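PDB 6RIY: replicative DNA helicase from Mycobacterium chimaera, which carries an intein, the part described here, whose Hedgehog/intein (HINT) domain mediates protein splicing, probably excising itself from the host helicase. Local coordinates for residues A[32-37]-A[125-130]; A[41-46]-A[120-125]; A[77-82]-A[109-114]. All blocks are in the same frame, centred on the assembly; numbering follows the deposited sequence.

Contact 1: A[32-37]-A[125-130]; sequences KPTRVV and VEVDNP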
ATOM      1  N   LYS A  32       8.580  11.123   5.528  1.00 23.84           N
ATOM      2  CA  LYS A  32       9.206  11.075   6.836  1.00 17.89           C
ATOM      3  C   LYS A  32       8.884   9.760   7.533  1.00 19.40           C
ATOM      4  O   LYS A  32       7.907   9.086   7.196  1.00 20.81           O
ATOM      5  CB  LYS A  32       8.727  12.248   7.692  1.00 19.60           C
ATOM      6  CG  LYS A  32       9.174  13.608   7.177  1.00 30.05           C
ATOM      7  CD  LYS A  32       8.569  14.732   8.013  1.00 33.91           C
ATOM      8  CE  LYS A  32       9.087  16.098   7.585  1.00 43.13           C
ATOM      9  NZ  LYS A  32      10.491  16.337   8.030  1.00 48.00           N
ATOM     10  N   PRO A  33       9.698   9.366   8.512  1.00 19.76           N
ATOM     11  CA  PRO A  33       9.438   8.103   9.217  1.00 15.78           C
ATOM     12  C   PRO A  33       8.088   8.112   9.925  1.00 15.64           C
ATOM     13  O   PRO A  33       7.607   9.151  10.388  1.00 23.94           O
ATOM     14  CB  PRO A  33      10.596   8.014  10.224  1.00 18.79           C
ATOM     15  CG  PRO A  33      11.677   8.856   9.637  1.00 23.00           C
ATOM     16  CD  PRO A  33      10.965   9.991   8.937  1.00 18.67           C
ATOM     17  N   THR A  34       7.470   6.930   9.996  1.00 14.31           N
ATOM     18  CA  THR A  34       6.251   6.720  10.765  1.00 16.46           C
ATOM     19  C   THR A  34       6.334   5.347  11.421  1.00 19.22           C
ATOM     20  O   THR A  34       6.847   4.396  10.828  1.00 20.07           O
ATOM     21  CB  THR A  34       4.989   6.857   9.883  1.00 17.27           C
ATOM     22  OG1 THR A  34       3.815   6.878  10.704  1.00 20.28           O
ATOM     23  CG2 THR A  34       4.881   5.723   8.870  1.00 11.99           C
ATOM     24  N   ARG A  35       5.872   5.254  12.664  1.00 16.37           N
ATOM     25  CA  ARG A  35       6.059   4.041  13.453  1.00 15.17           C
ATOM     26  C   ARG A  35       4.893   3.083  13.246  1.00 19.54           C
ATOM     27  O   ARG A  35       3.740   3.497  13.138  1.00 14.37           O
ATOM     28  CB  ARG A  35       6.201   4.393  14.936  1.00 18.37           C
ATOM     29  CG  ARG A  35       6.504   3.239  15.873  1.00 28.25           C
ATOM     30  CD  ARG A  35       6.502   3.747  17.309  1.00 37.96           C
ATOM     31  NE  ARG A  35       6.909   2.734  18.279  1.00 44.27           N
ATOM     32  CZ  ARG A  35       6.099   1.801  18.770  1.00 49.54           C
ATOM     33  NH1 ARG A  35       4.833   1.736  18.370  1.00 48.96           N
ATOM     34  NH2 ARG A  35       6.556   0.925  19.656  1.00 50.44           N
ATOM     35  N   VAL A  36       5.202   1.795  13.200  1.00 15.02           N
ATOM     36  CA  VAL A  36       4.169   0.775  13.093  1.00 12.88           C
ATOM     37  C   VAL A  36       3.594   0.553  14.483  1.00 14.67           C
ATOM     38  O   VAL A  36       4.331   0.247  15.425  1.00 16.79           O
ATOM     39  CB  VAL A  36       4.749  -0.516  12.495  1.00 17.89           C
ATOM     40  CG1 VAL A  36       3.723  -1.640  12.477  1.00 17.03           C
ATOM     41  CG2 VAL A  36       5.266  -0.222  11.075  1.00 14.69           C
ATOM     42  N   VAL A  37       2.285   0.758  14.631  1.00 15.21           N
ATOM     43  CA  VAL A  37       1.650   0.590  15.930  1.00 17.31           C
ATOM     44  C   VAL A  37       0.956  -0.761  16.056  1.00 18.15           C
ATOM     45  O   VAL A  37       0.677  -1.198  17.185  1.00 19.28           O
ATOM     46  CB  VAL A  37       0.658   1.736  16.227  1.00 24.16           C
ATOM     47  CG1 VAL A  37       1.397   3.058  16.348  1.00 21.73           C
ATOM     48  CG2 VAL A  37      -0.400   1.825  15.154  1.00 25.23           C
ATOM     49  N   VAL A 125      -0.865  -3.442   8.397  1.00 16.58           N
ATOM     50  CA  VAL A 125      -0.188  -2.687   9.442  1.00 18.77           C
ATOM     51  C   VAL A 125      -1.062  -1.491   9.799  1.00 18.03           C
ATOM     52  O   VAL A 125      -1.873  -1.019   8.998  1.00 16.95           O
ATOM     53  CB  VAL A 125       1.216  -2.210   9.011  1.00 15.42           C
ATOM     54  CG1 VAL A 125       2.107  -3.392   8.664  1.00 17.89           C
ATOM     55  CG2 VAL A 125       1.109  -1.252   7.816  1.00 17.76           C
ATOM     56  N   GLU A 126      -0.887  -0.996  11.018  1.00 15.51           N
ATOM     57  CA  GLU A 126      -1.376   0.325  11.381  1.00 20.27           C
ATOM     58  C   GLU A 126      -0.179   1.201  11.722  1.00 14.39           C
ATOM     59  O   GLU A 126       0.799   0.726  12.301  1.00 15.32           O
ATOM     60  CB  GLU A 126      -2.356   0.251  12.549  1.00 18.93           C
ATOM     61  CG  GLU A 126      -3.469  -0.767  12.329  1.00 26.55           C
ATOM     62  CD  GLU A 126      -4.531  -0.744  13.411  1.00 40.92           C
ATOM     63  OE1 GLU A 126      -4.934   0.361  13.833  1.00 43.43           O
ATOM     64  OE2 GLU A 126      -4.969  -1.834  13.841  1.00 39.56           O
ATOM     65  N   VAL A 127      -0.244   2.480  11.362  1.00 13.16           N
ATOM     66  CA  VAL A 127       0.887   3.377  11.561  1.00 12.77           C
ATOM     67  C   VAL A 127       0.435   4.596  12.354  1.00 17.93           C
ATOM     68  O   VAL A 127      -0.756   4.876  12.485  1.00 17.07           O
ATOM     69  CB  VAL A 127       1.532   3.794  10.226  1.00 10.79           C
ATOM     70  CG1 VAL A 127       2.191   2.568   9.573  1.00 12.17           C
ATOM     71  CG2 VAL A 127       0.482   4.394   9.312  1.00 14.43           C
ATOM     72  N   ASP A 128       1.412   5.318  12.905  1.00 14.38           N
ATOM     73  CA  ASP A 128       1.125   6.328  13.915  1.00 16.06           C
ATOM     74  C   ASP A 128       0.966   7.730  13.336  1.00 15.39           C
ATOM     75  O   ASP A 128       1.081   8.713  14.072  1.00 29.02           O
ATOM     76  CB  ASP A 128       2.197   6.306  15.006  1.00 23.53           C
ATOM     77  CG  ASP A 128       3.493   6.974  14.589  1.00 29.11           C
ATOM     78  OD1 ASP A 128       3.727   7.182  13.378  1.00 32.46           O
ATOM     79  OD2 ASP A 128       4.286   7.294  15.496  1.00 36.83           O
ATOM     80  N   ASN A 129       0.686   7.844  12.074  1.00 13.61           N
ATOM     81  CA  ASN A 129       0.399   9.191  11.614  1.00 15.36           C
ATOM     82  C   ASN A 129      -1.099   9.347  11.368  1.00 14.84           C
ATOM     83  O   ASN A 129      -1.781   8.380  11.014  1.00 13.39           O
ATOM     84  CB  ASN A 129       1.189   9.533  10.342  1.00 12.28           C
ATOM     85  CG  ASN A 129       0.839   8.644   9.178  1.00 14.62           C
ATOM     86  OD1 ASN A 129      -0.101   8.924   8.432  1.00 15.18           O
ATOM     87  ND2 ASN A 129       1.618   7.587   8.984  1.00 12.33           N
ATOM     88  N   PRO A 130      -1.642  10.549  11.569  1.00 15.25           N
ATOM     89  CA  PRO A 130      -3.104  10.707  11.515  1.00 16.31           C
ATOM     90  C   PRO A 130      -3.700  10.436  10.145  1.00 15.13           C
ATOM     91  O   PRO A 130      -4.879  10.066  10.059  1.00 16.55           O
ATOM     92  CB  PRO A 130      -3.315  12.164  11.961  1.00 18.26           C
ATOM     93  CG  PRO A 130      -2.010  12.837  11.767  1.00 17.80           C
ATOM     94  CD  PRO A 130      -0.973  11.776  12.027  1.00 16.53           C
TER
HETATM   95  O   HOH W   1       4.538  10.059  11.613  1.00 41.78           O
HETATM   96  O   HOH W   2       6.298   8.127  14.084  1.00 38.75           O

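Contact 2: A[41-46]-A[120-125]; sequences DVMLGR and VPVRCV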
ATOM      1  N   ASP A  41      -1.332 -10.872  12.014  1.00 14.41           N
ATOM      2  CA  ASP A  41      -0.808 -12.140  11.544  1.00 15.29           C
ATOM      3  C   ASP A  41      -0.867 -12.192  10.026  1.00 14.09           C
ATOM      4  O   ASP A  41      -1.574 -11.414   9.375  1.00 16.17           O
ATOM      5  CB  ASP A  41      -1.624 -13.317  12.085  1.00 16.38           C
ATOM      6  CG  ASP A  41      -1.629 -13.403  13.591  1.00 30.77           C
ATOM      7  OD1 ASP A  41      -0.874 -12.652  14.245  1.00 33.06           O
ATOM      8  OD2 ASP A  41      -2.393 -14.246  14.117  1.00 33.48           O
ATOM      9  N   VAL A  42      -0.128 -13.142   9.454  1.00 14.79           N
ATOM     10  CA  VAL A  42      -0.314 -13.442   8.044  1.00 15.05           C
ATOM     11  C   VAL A  42      -1.747 -13.902   7.839  1.00 16.36           C
ATOM     12  O   VAL A  42      -2.268 -14.734   8.594  1.00 21.46           O
ATOM     13  CB  VAL A  42       0.688 -14.506   7.575  1.00 15.20           C
ATOM     14  CG1 VAL A  42       0.352 -14.965   6.160  1.00 11.82           C
ATOM     15  CG2 VAL A  42       2.105 -13.970   7.644  1.00 15.70           C
ATOM     16  N   MET A  43      -2.397 -13.358   6.824  1.00 13.76           N
ATOM     17  CA  MET A  43      -3.756 -13.737   6.481  1.00 16.88           C
ATOM     18  C   MET A  43      -3.755 -14.460   5.147  1.00 13.15           C
ATOM     19  O   MET A  43      -3.181 -13.970   4.174  1.00 12.15           O
ATOM     20  CB  MET A  43      -4.662 -12.517   6.453  1.00 21.54           C
ATOM     21  CG  MET A  43      -4.716 -11.855   7.810  1.00 28.16           C
ATOM     22  SD  MET A  43      -5.788 -10.428   7.830  1.00 35.19           S
ATOM     23  CE  MET A  43      -4.860  -9.349   6.771  1.00 13.41           C
ATOM     24  N   LEU A  44      -4.388 -15.629   5.119  1.00 14.70           N
ATOM     25  CA  LEU A  44      -4.368 -16.531   3.978  1.00 16.91           C
ATOM     26  C   LEU A  44      -5.738 -16.593   3.317  1.00 16.40           C
ATOM     27  O   LEU A  44      -6.774 -16.496   3.979  1.00 17.62           O
ATOM     28  CB  LEU A  44      -3.957 -17.945   4.415  1.00 16.47           C
ATOM     29  CG  LEU A  44      -2.546 -18.131   4.961  1.00 15.89           C
ATOM     30  CD1 LEU A  44      -2.331 -19.576   5.438  1.00 24.87           C
ATOM     31  CD2 LEU A  44      -1.538 -17.759   3.892  1.00 18.04           C
ATOM     32  N   GLY A  45      -5.730 -16.789   1.998  1.00 16.44           N
ATOM     33  CA  GLY A  45      -6.953 -17.023   1.255  1.00 18.06           C
ATOM     34  C   GLY A  45      -7.735 -15.790   0.867  1.00 17.96           C
ATOM     35  O   GLY A  45      -8.843 -15.926   0.337  1.00 19.70           O
ATOM     36  N   ARG A  46      -7.202 -14.597   1.105  1.00 17.20           N
ATOM     37  CA  ARG A  46      -7.937 -13.385   0.764  1.00 20.64           C
ATOM     38  C   ARG A  46      -7.961 -13.178  -0.753  1.00 16.76           C
ATOM     39  O   ARG A  46      -6.971 -13.457  -1.437  1.00 17.41           O
ATOM     40  CB  ARG A  46      -7.305 -12.171   1.453  1.00 20.44           C
ATOM     41  CG  ARG A  46      -7.286 -12.257   2.984  1.00 21.45           C
ATOM     42  CD  ARG A  46      -8.683 -12.187   3.572  1.00 33.74           C
ATOM     43  NE  ARG A  46      -9.355 -10.934   3.248  1.00 41.28           N
ATOM     44  CZ  ARG A  46     -10.670 -10.746   3.333  1.00 45.45           C
ATOM     45  NH1 ARG A  46     -11.460 -11.734   3.735  1.00 44.37           N
ATOM     46  NH2 ARG A  46     -11.194  -9.568   3.018  1.00 48.00           N
ATOM     47  N   VAL A 120      -2.575 -14.526  -2.660  1.00 14.23           N
ATOM     48  CA  VAL A 120      -1.296 -14.741  -1.984  1.00 11.85           C
ATOM     49  C   VAL A 120      -1.457 -14.312  -0.534  1.00 11.04           C
ATOM     50  O   VAL A 120      -2.368 -13.535  -0.203  1.00 10.45           O
ATOM     51  CB  VAL A 120      -0.146 -13.958  -2.664  1.00 16.30           C
ATOM     52  CG1 VAL A 120       0.045 -14.423  -4.099  1.00 15.59           C
ATOM     53  CG2 VAL A 120      -0.399 -12.469  -2.588  1.00 16.25           C
ATOM     54  N   PRO A 121      -0.583 -14.790   0.356  1.00 11.62           N
ATOM     55  CA  PRO A 121      -0.632 -14.342   1.757  1.00 11.22           C
ATOM     56  C   PRO A 121      -0.453 -12.833   1.863  1.00  9.83           C
ATOM     57  O   PRO A 121       0.346 -12.237   1.139  1.00 10.26           O
ATOM     58  CB  PRO A 121       0.541 -15.091   2.406  1.00 14.07           C
ATOM     59  CG  PRO A 121       0.755 -16.308   1.522  1.00 18.48           C
ATOM     60  CD  PRO A 121       0.461 -15.813   0.137  1.00 14.21           C
ATOM     61  N   VAL A 122      -1.194 -12.210   2.788  1.00  9.47           N
ATOM     62  CA  VAL A 122      -1.163 -10.755   2.960  1.00  9.20           C
ATOM     63  C   VAL A 122      -1.133 -10.421   4.446  1.00 15.24           C
ATOM     64  O   VAL A 122      -1.415 -11.261   5.298  1.00 13.43           O
ATOM     65  CB  VAL A 122      -2.357 -10.042   2.267  1.00  7.84           C
ATOM     66  CG1 VAL A 122      -2.338 -10.302   0.778  1.00  9.37           C
ATOM     67  CG2 VAL A 122      -3.714 -10.446   2.890  1.00  8.55           C
ATOM     68  N   ARG A 123      -0.787  -9.166   4.750  1.00 10.31           N
ATOM     69  CA  ARG A 123      -0.796  -8.631   6.110  1.00  9.50           C
ATOM     70  C   ARG A 123      -1.215  -7.167   6.087  1.00  9.43           C
ATOM     71  O   ARG A 123      -0.928  -6.454   5.125  1.00  9.82           O
ATOM     72  CB  ARG A 123       0.588  -8.677   6.772  1.00 16.06           C
ATOM     73  CG  ARG A 123       1.122 -10.015   7.191  1.00 22.21           C
ATOM     74  CD  ARG A 123       2.526  -9.828   7.788  1.00 21.97           C
ATOM     75  NE  ARG A 123       2.478  -9.386   9.180  1.00 22.19           N
ATOM     76  CZ  ARG A 123       3.486  -8.803   9.820  1.00 18.65           C
ATOM     77  NH1 ARG A 123       4.631  -8.559   9.191  1.00 15.37           N
ATOM     78  NH2 ARG A 123       3.345  -8.454  11.088  1.00 17.97           N
ATOM     79  N   CYS A 124      -1.806  -6.709   7.190  1.00 12.69           N
ATOM     80  CA  CYS A 124      -2.069  -5.292   7.422  1.00 17.38           C
ATOM     81  C   CYS A 124      -1.169  -4.734   8.518  1.00 11.63           C
ATOM     82  O   CYS A 124      -0.805  -5.430   9.470  1.00 12.87           O
ATOM     83  CB  CYS A 124      -3.520  -5.031   7.834  1.00 27.18           C
ATOM     84  SG  CYS A 124      -4.749  -5.515   6.646  1.00 35.45           S
ATOM     85  N   VAL A 125      -0.865  -3.442   8.397  1.00 16.58           N
ATOM     86  CA  VAL A 125      -0.188  -2.687   9.442  1.00 18.77           C
ATOM     87  C   VAL A 125      -1.062  -1.491   9.799  1.00 18.03           C
ATOM     88  O   VAL A 125      -1.873  -1.019   8.998  1.00 16.95           O
ATOM     89  CB  VAL A 125       1.216  -2.210   9.011  1.00 15.42           C
ATOM     90  CG1 VAL A 125       2.107  -3.392   8.664  1.00 17.89           C
ATOM     91  CG2 VAL A 125       1.109  -1.252   7.816  1.00 17.76           C
TER
HETATM   92  O   HOH W   3      -4.514 -13.817   1.617  1.00 12.22           O

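Contact 3: A[77-82]-A[109-114]; sequences AQLRSG and VQIESA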
ATOM      1  N   ALA A  77     -10.362  -3.191  -5.585  1.00 16.19           N
ATOM      2  CA  ALA A  77     -11.363  -3.706  -6.515  1.00 15.65           C
ATOM      3  C   ALA A  77     -12.131  -2.603  -7.232  1.00 18.38           C
ATOM      4  O   ALA A  77     -12.814  -2.888  -8.221  1.00 25.25           O
ATOM      5  CB  ALA A  77     -12.347  -4.610  -5.776  1.00 22.43           C
ATOM      6  N   GLN A  78     -12.064  -1.368  -6.749  1.00 14.84           N
ATOM      7  CA  GLN A  78     -12.759  -0.267  -7.400  1.00 19.70           C
ATOM      8  C   GLN A  78     -11.835   0.624  -8.216  1.00 18.96           C
ATOM      9  O   GLN A  78     -12.318   1.574  -8.834  1.00 20.34           O
ATOM     10  CB  GLN A  78     -13.506   0.579  -6.363  1.00 28.92           C
ATOM     11  N   LEU A  79     -10.529   0.351  -8.245  1.00 14.32           N
ATOM     12  CA  LEU A  79      -9.610   1.234  -8.958  1.00 18.50           C
ATOM     13  C   LEU A  79      -9.819   1.147 -10.470  1.00 19.91           C
ATOM     14  O   LEU A  79     -10.074   0.073 -11.014  1.00 20.29           O
ATOM     15  CB  LEU A  79      -8.172   0.889  -8.605  1.00 13.28           C
ATOM     16  CG  LEU A  79      -7.736   1.288  -7.191  1.00 10.96           C
ATOM     17  CD1 LEU A  79      -6.344   0.765  -6.911  1.00 12.32           C
ATOM     18  CD2 LEU A  79      -7.785   2.803  -7.009  1.00 14.04           C
ATOM     19  N   ARG A  80      -9.690   2.291 -11.150  1.00 18.58           N
ATOM     20  CA  ARG A  80     -10.052   2.428 -12.558  1.00 21.74           C
ATOM     21  C   ARG A  80      -8.851   2.883 -13.376  1.00 29.21           C
ATOM     22  O   ARG A  80      -8.167   3.845 -13.001  1.00 24.37           O
ATOM     23  CB  ARG A  80     -11.204   3.424 -12.735  1.00 25.92           C
ATOM     24  CG  ARG A  80     -12.491   3.043 -12.028  1.00 26.94           C
ATOM     25  CD  ARG A  80     -13.453   4.215 -11.993  1.00 34.87           C
ATOM     26  NE  ARG A  80     -12.907   5.350 -11.250  1.00 31.71           N
ATOM     27  CZ  ARG A  80     -13.414   6.577 -11.288  1.00 42.43           C
ATOM     28  NH1 ARG A  80     -14.483   6.837 -12.031  1.00 40.15           N
ATOM     29  NH2 ARG A  80     -12.855   7.549 -10.578  1.00 44.64           N
ATOM     30  N   SER A  81      -8.617   2.203 -14.500  1.00 26.78           N
ATOM     31  CA  SER A  81      -7.543   2.581 -15.412  1.00 27.37           C
ATOM     32  C   SER A  81      -7.701   4.025 -15.859  1.00 26.51           C
ATOM     33  O   SER A  81      -8.780   4.438 -16.295  1.00 31.09           O
ATOM     34  CB  SER A  81      -7.545   1.662 -16.638  1.00 28.77           C
ATOM     35  OG  SER A  81      -7.306   0.311 -16.273  1.00 30.77           O
ATOM     36  N   GLY A  82      -6.626   4.792 -15.749  1.00 25.08           N
ATOM     37  CA  GLY A  82      -6.645   6.183 -16.210  1.00 32.08           C
ATOM     38  C   GLY A  82      -7.436   7.157 -15.362  1.00 34.76           C
ATOM     39  O   GLY A  82      -6.939   8.239 -15.036  1.00 42.20           O
ATOM     40  N   VAL A 109       1.114   9.258  -8.696  1.00 16.62           N
ATOM     41  CA  VAL A 109       1.085   8.320  -9.816  1.00 17.67           C
ATOM     42  C   VAL A 109      -0.352   8.154 -10.293  1.00 22.21           C
ATOM     43  O   VAL A 109      -1.307   8.485  -9.588  1.00 19.43           O
ATOM     44  CB  VAL A 109       1.658   6.920  -9.473  1.00 15.62           C
ATOM     45  CG1 VAL A 109       3.172   6.948  -9.325  1.00 23.79           C
ATOM     46  CG2 VAL A 109       0.961   6.339  -8.236  1.00 13.70           C
ATOM     47  N   GLN A 110      -0.494   7.618 -11.504  1.00 16.61           N
ATOM     48  CA  GLN A 110      -1.783   7.269 -12.088  1.00 16.69           C
ATOM     49  C   GLN A 110      -1.981   5.759 -11.997  1.00 16.00           C
ATOM     50  O   GLN A 110      -1.023   4.992 -12.131  1.00 14.95           O
ATOM     51  CB  GLN A 110      -1.846   7.728 -13.549  1.00 18.86           C
ATOM     52  CG  GLN A 110      -3.203   7.623 -14.223  1.00 22.55           C
ATOM     53  CD  GLN A 110      -3.401   8.699 -15.267  1.00 29.00           C
ATOM     54  OE1 GLN A 110      -2.533   8.926 -16.111  1.00 30.45           O
ATOM     55  NE2 GLN A 110      -4.547   9.378 -15.214  1.00 23.12           N
ATOM     56  N   ILE A 111      -3.223   5.334 -11.757  1.00 14.71           N
ATOM     57  CA  ILE A 111      -3.547   3.911 -11.833  1.00 14.82           C
ATOM     58  C   ILE A 111      -3.583   3.493 -13.295  1.00 18.13           C
ATOM     59  O   ILE A 111      -4.284   4.097 -14.120  1.00 20.36           O
ATOM     60  CB  ILE A 111      -4.876   3.601 -11.138  1.00 22.83           C
ATOM     61  CG1 ILE A 111      -4.667   3.516  -9.625  1.00 27.99           C
ATOM     62  CG2 ILE A 111      -5.452   2.258 -11.657  1.00 21.40           C
ATOM     63  CD1 ILE A 111      -4.551   4.861  -8.927  1.00 25.27           C
ATOM     64  N   GLU A 112      -2.800   2.470 -13.633  1.00 15.33           N
ATOM     65  CA  GLU A 112      -2.858   1.934 -14.983  1.00 19.24           C
ATOM     66  C   GLU A 112      -3.860   0.800 -15.092  1.00 23.55           C
ATOM     67  O   GLU A 112      -4.610   0.727 -16.071  1.00 28.78           O
ATOM     68  CB  GLU A 112      -1.477   1.455 -15.431  1.00 23.15           C
ATOM     69  CG  GLU A 112      -0.436   2.562 -15.546  1.00 28.64           C
ATOM     70  CD  GLU A 112      -0.594   3.411 -16.799  1.00 31.83           C
ATOM     71  OE1 GLU A 112      -1.737   3.607 -17.266  1.00 31.98           O
ATOM     72  OE2 GLU A 112       0.438   3.878 -17.327  1.00 33.56           O
ATOM     73  N   SER A 113      -3.891  -0.085 -14.101  1.00 18.87           N
ATOM     74  CA  SER A 113      -4.833  -1.187 -14.119  1.00 20.36           C
ATOM     75  C   SER A 113      -4.889  -1.784 -12.726  1.00 16.94           C
ATOM     76  O   SER A 113      -3.947  -1.652 -11.941  1.00 14.55           O
ATOM     77  CB  SER A 113      -4.437  -2.253 -15.147  1.00 28.74           C
ATOM     78  OG  SER A 113      -3.175  -2.816 -14.827  1.00 27.15           O
ATOM     79  N   ALA A 114      -6.022  -2.414 -12.424  1.00 17.04           N
ATOM     80  CA  ALA A 114      -6.187  -3.231 -11.232  1.00 14.46           C
ATOM     81  C   ALA A 114      -6.953  -4.471 -11.659  1.00 16.18           C
ATOM     82  O   ALA A 114      -8.045  -4.361 -12.227  1.00 23.04           O
ATOM     83  CB  ALA A 114      -6.929  -2.478 -10.125  1.00 17.58           C
TER
HETATM   84  O   HOH W   4      -7.863  -2.680 -14.865  1.00 37.92           O

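Contact 1: A[32-37]-A[125-130]
D128 and T34 meet just beyond the end of strand 125-127, their side chains sliding past each other in opposite directions. The carboxylate oxygen OD1 of D128 accepts two bonds: the hydroxyl OG1 of T34 comes nearly along the C-O axis at 2.7 Å, while the backbone N of R35 reaches D128 OD1 from above the carboxylate plane at 3.0 Å. D128 CG takes the crowded position between its own N and carbonyl carbon (chi1 77°), turning the carboxylate to T34 OG1 and R35 N. T34 OG1, anti to the backbone N (chi1 -170°), is a relay: it donates to D128 and accepts from N129 ND2 at 2.9 Å. That bond is almost straight, 174° at the hydrogen, and lies in the amide plane of N129. The hydroxyl of the buried T34 thus both donates and accepts; N129 ND2 is itself held by a second bond, to L133 O, which fixes the amide. Strands 33-39 and 122-127 are antiparallel neighbours in one sheet of the all-beta HINT fold, with V36 and V127 as a non-hydrogen-bonded pair. Next to that pair V37 N donates to E126 O (2.8 Å), and a weak bond runs from D128 N to R35 O. V37 is exposed, with its two methyls divided: CG1 packs on D128 CB at 3.6 Å, crossing the aspartate at about a right angle, and CG2 on E126 CB, also at 3.6 Å. The V36 and V127 side chains share the other, buried face, where V36 also touches V20 and L26. One water donates to D128 OD2, the second carboxylate oxygen.

Contact 2: A[41-46]-A[120-125]
M43 and V122 exchange two nearly straight backbone bonds: M43 N reaches V122 O at 2.8 Å, almost along the C=O axis, and V122 N returns to M43 O at 3.0 Å, in the carbonyl plane. Side chains then spread to both sides of this bridge. The M43 chain is extended to SD and bends at chi3 (-67°), which brings its methyl CE to C124 SG at 3.8 Å and within 4.2 Å of V122 CG2. On the other side, P121 is shared by two neighbours: V42 CG1 lies alongside its CB at 3.8 Å, and L44 CD2 crosses obliquely at its CG, 3.6 Å away. R123 lends its aliphatic part, CG resting 3.8 Å from V42 CA; its guanidinium is anchored by V20 O and T40 O. Beyond the bridge, a water links loop and strand, donating to M43 O and V120 O and accepting from R46 N. T40 secures the far end by bonding C124 N through OG1, and S119 OG bonds R46 O. The result is a single antiparallel bridge, of the hydrogen-bonded type, between the surface loop joining strands 33-39 and 48-53 and strand 122-127 of the HINT fold.

Contact 3: A[77-82]-A[109-114]
S81 OG is held twice: it donates to E112 O at 2.7 Å, standing above that carbonyl plane, and it accepts a weak bond from a water that in turn takes A114 N. The hydroxyl lies anti to its own carbonyl carbon. Its acceptor sits in a classic beta bulge: on strand 107-117 of the HINT fold, E112 and S113 both face E52 of the neighbouring strand 48-53, and the loop 77-82, on its way to strand 85-87, fastens onto the strand at this bulge. One residue on, G82 N donates to I111 O at 2.9 Å, in the carbonyl plane and fairly straight at 162°. The carbonyl O of G82 receives Q110 NE2 at 2.7 Å, a weak bond because it is strongly bent, 119° at the hydrogen. Q110 reaches it with CG anti to the backbone N and a bend at chi2. Beneath these polar links lies the apolar side. The side chains of L79 and I111, both buried, cross at about a right angle, L79 CD2 touching I111 CG1 at 4.1 Å; L79 is backed by V51, W67 and T69, and I111 by I86. L79 also sets its CB against A114 CB, 3.9 Å away. R80 points its CB away from the strand, and its guanidinium forms a salt bridge with D84, so the residue enters the contact through its backbone: the methyl CG2 of I111, anti to the backbone N, comes to R80 O at 3.4 Å.

Contact 1 pairs two strands of a four-stranded antiparallel sheet, and contact 2 adds a loop to one of them, strand 122-127; their centres are 19 Å apart and they share V125. Contact 3 docks a loop on strand 107-117 of the other four-stranded sheet, 25 Å from contact 1 and 22 Å from contact 2 between centres, and on the opposite side of the chain's centre from contact 1. Along the chain the three are nested: contact 1 closes the widest loop, contact 2 lies inside it, and contact 3 inside contact 2. Strands 107-117 and 122-127 follow one another, so the chain passes directly from one sheet to the other, linking the two sheets of the HINT domain.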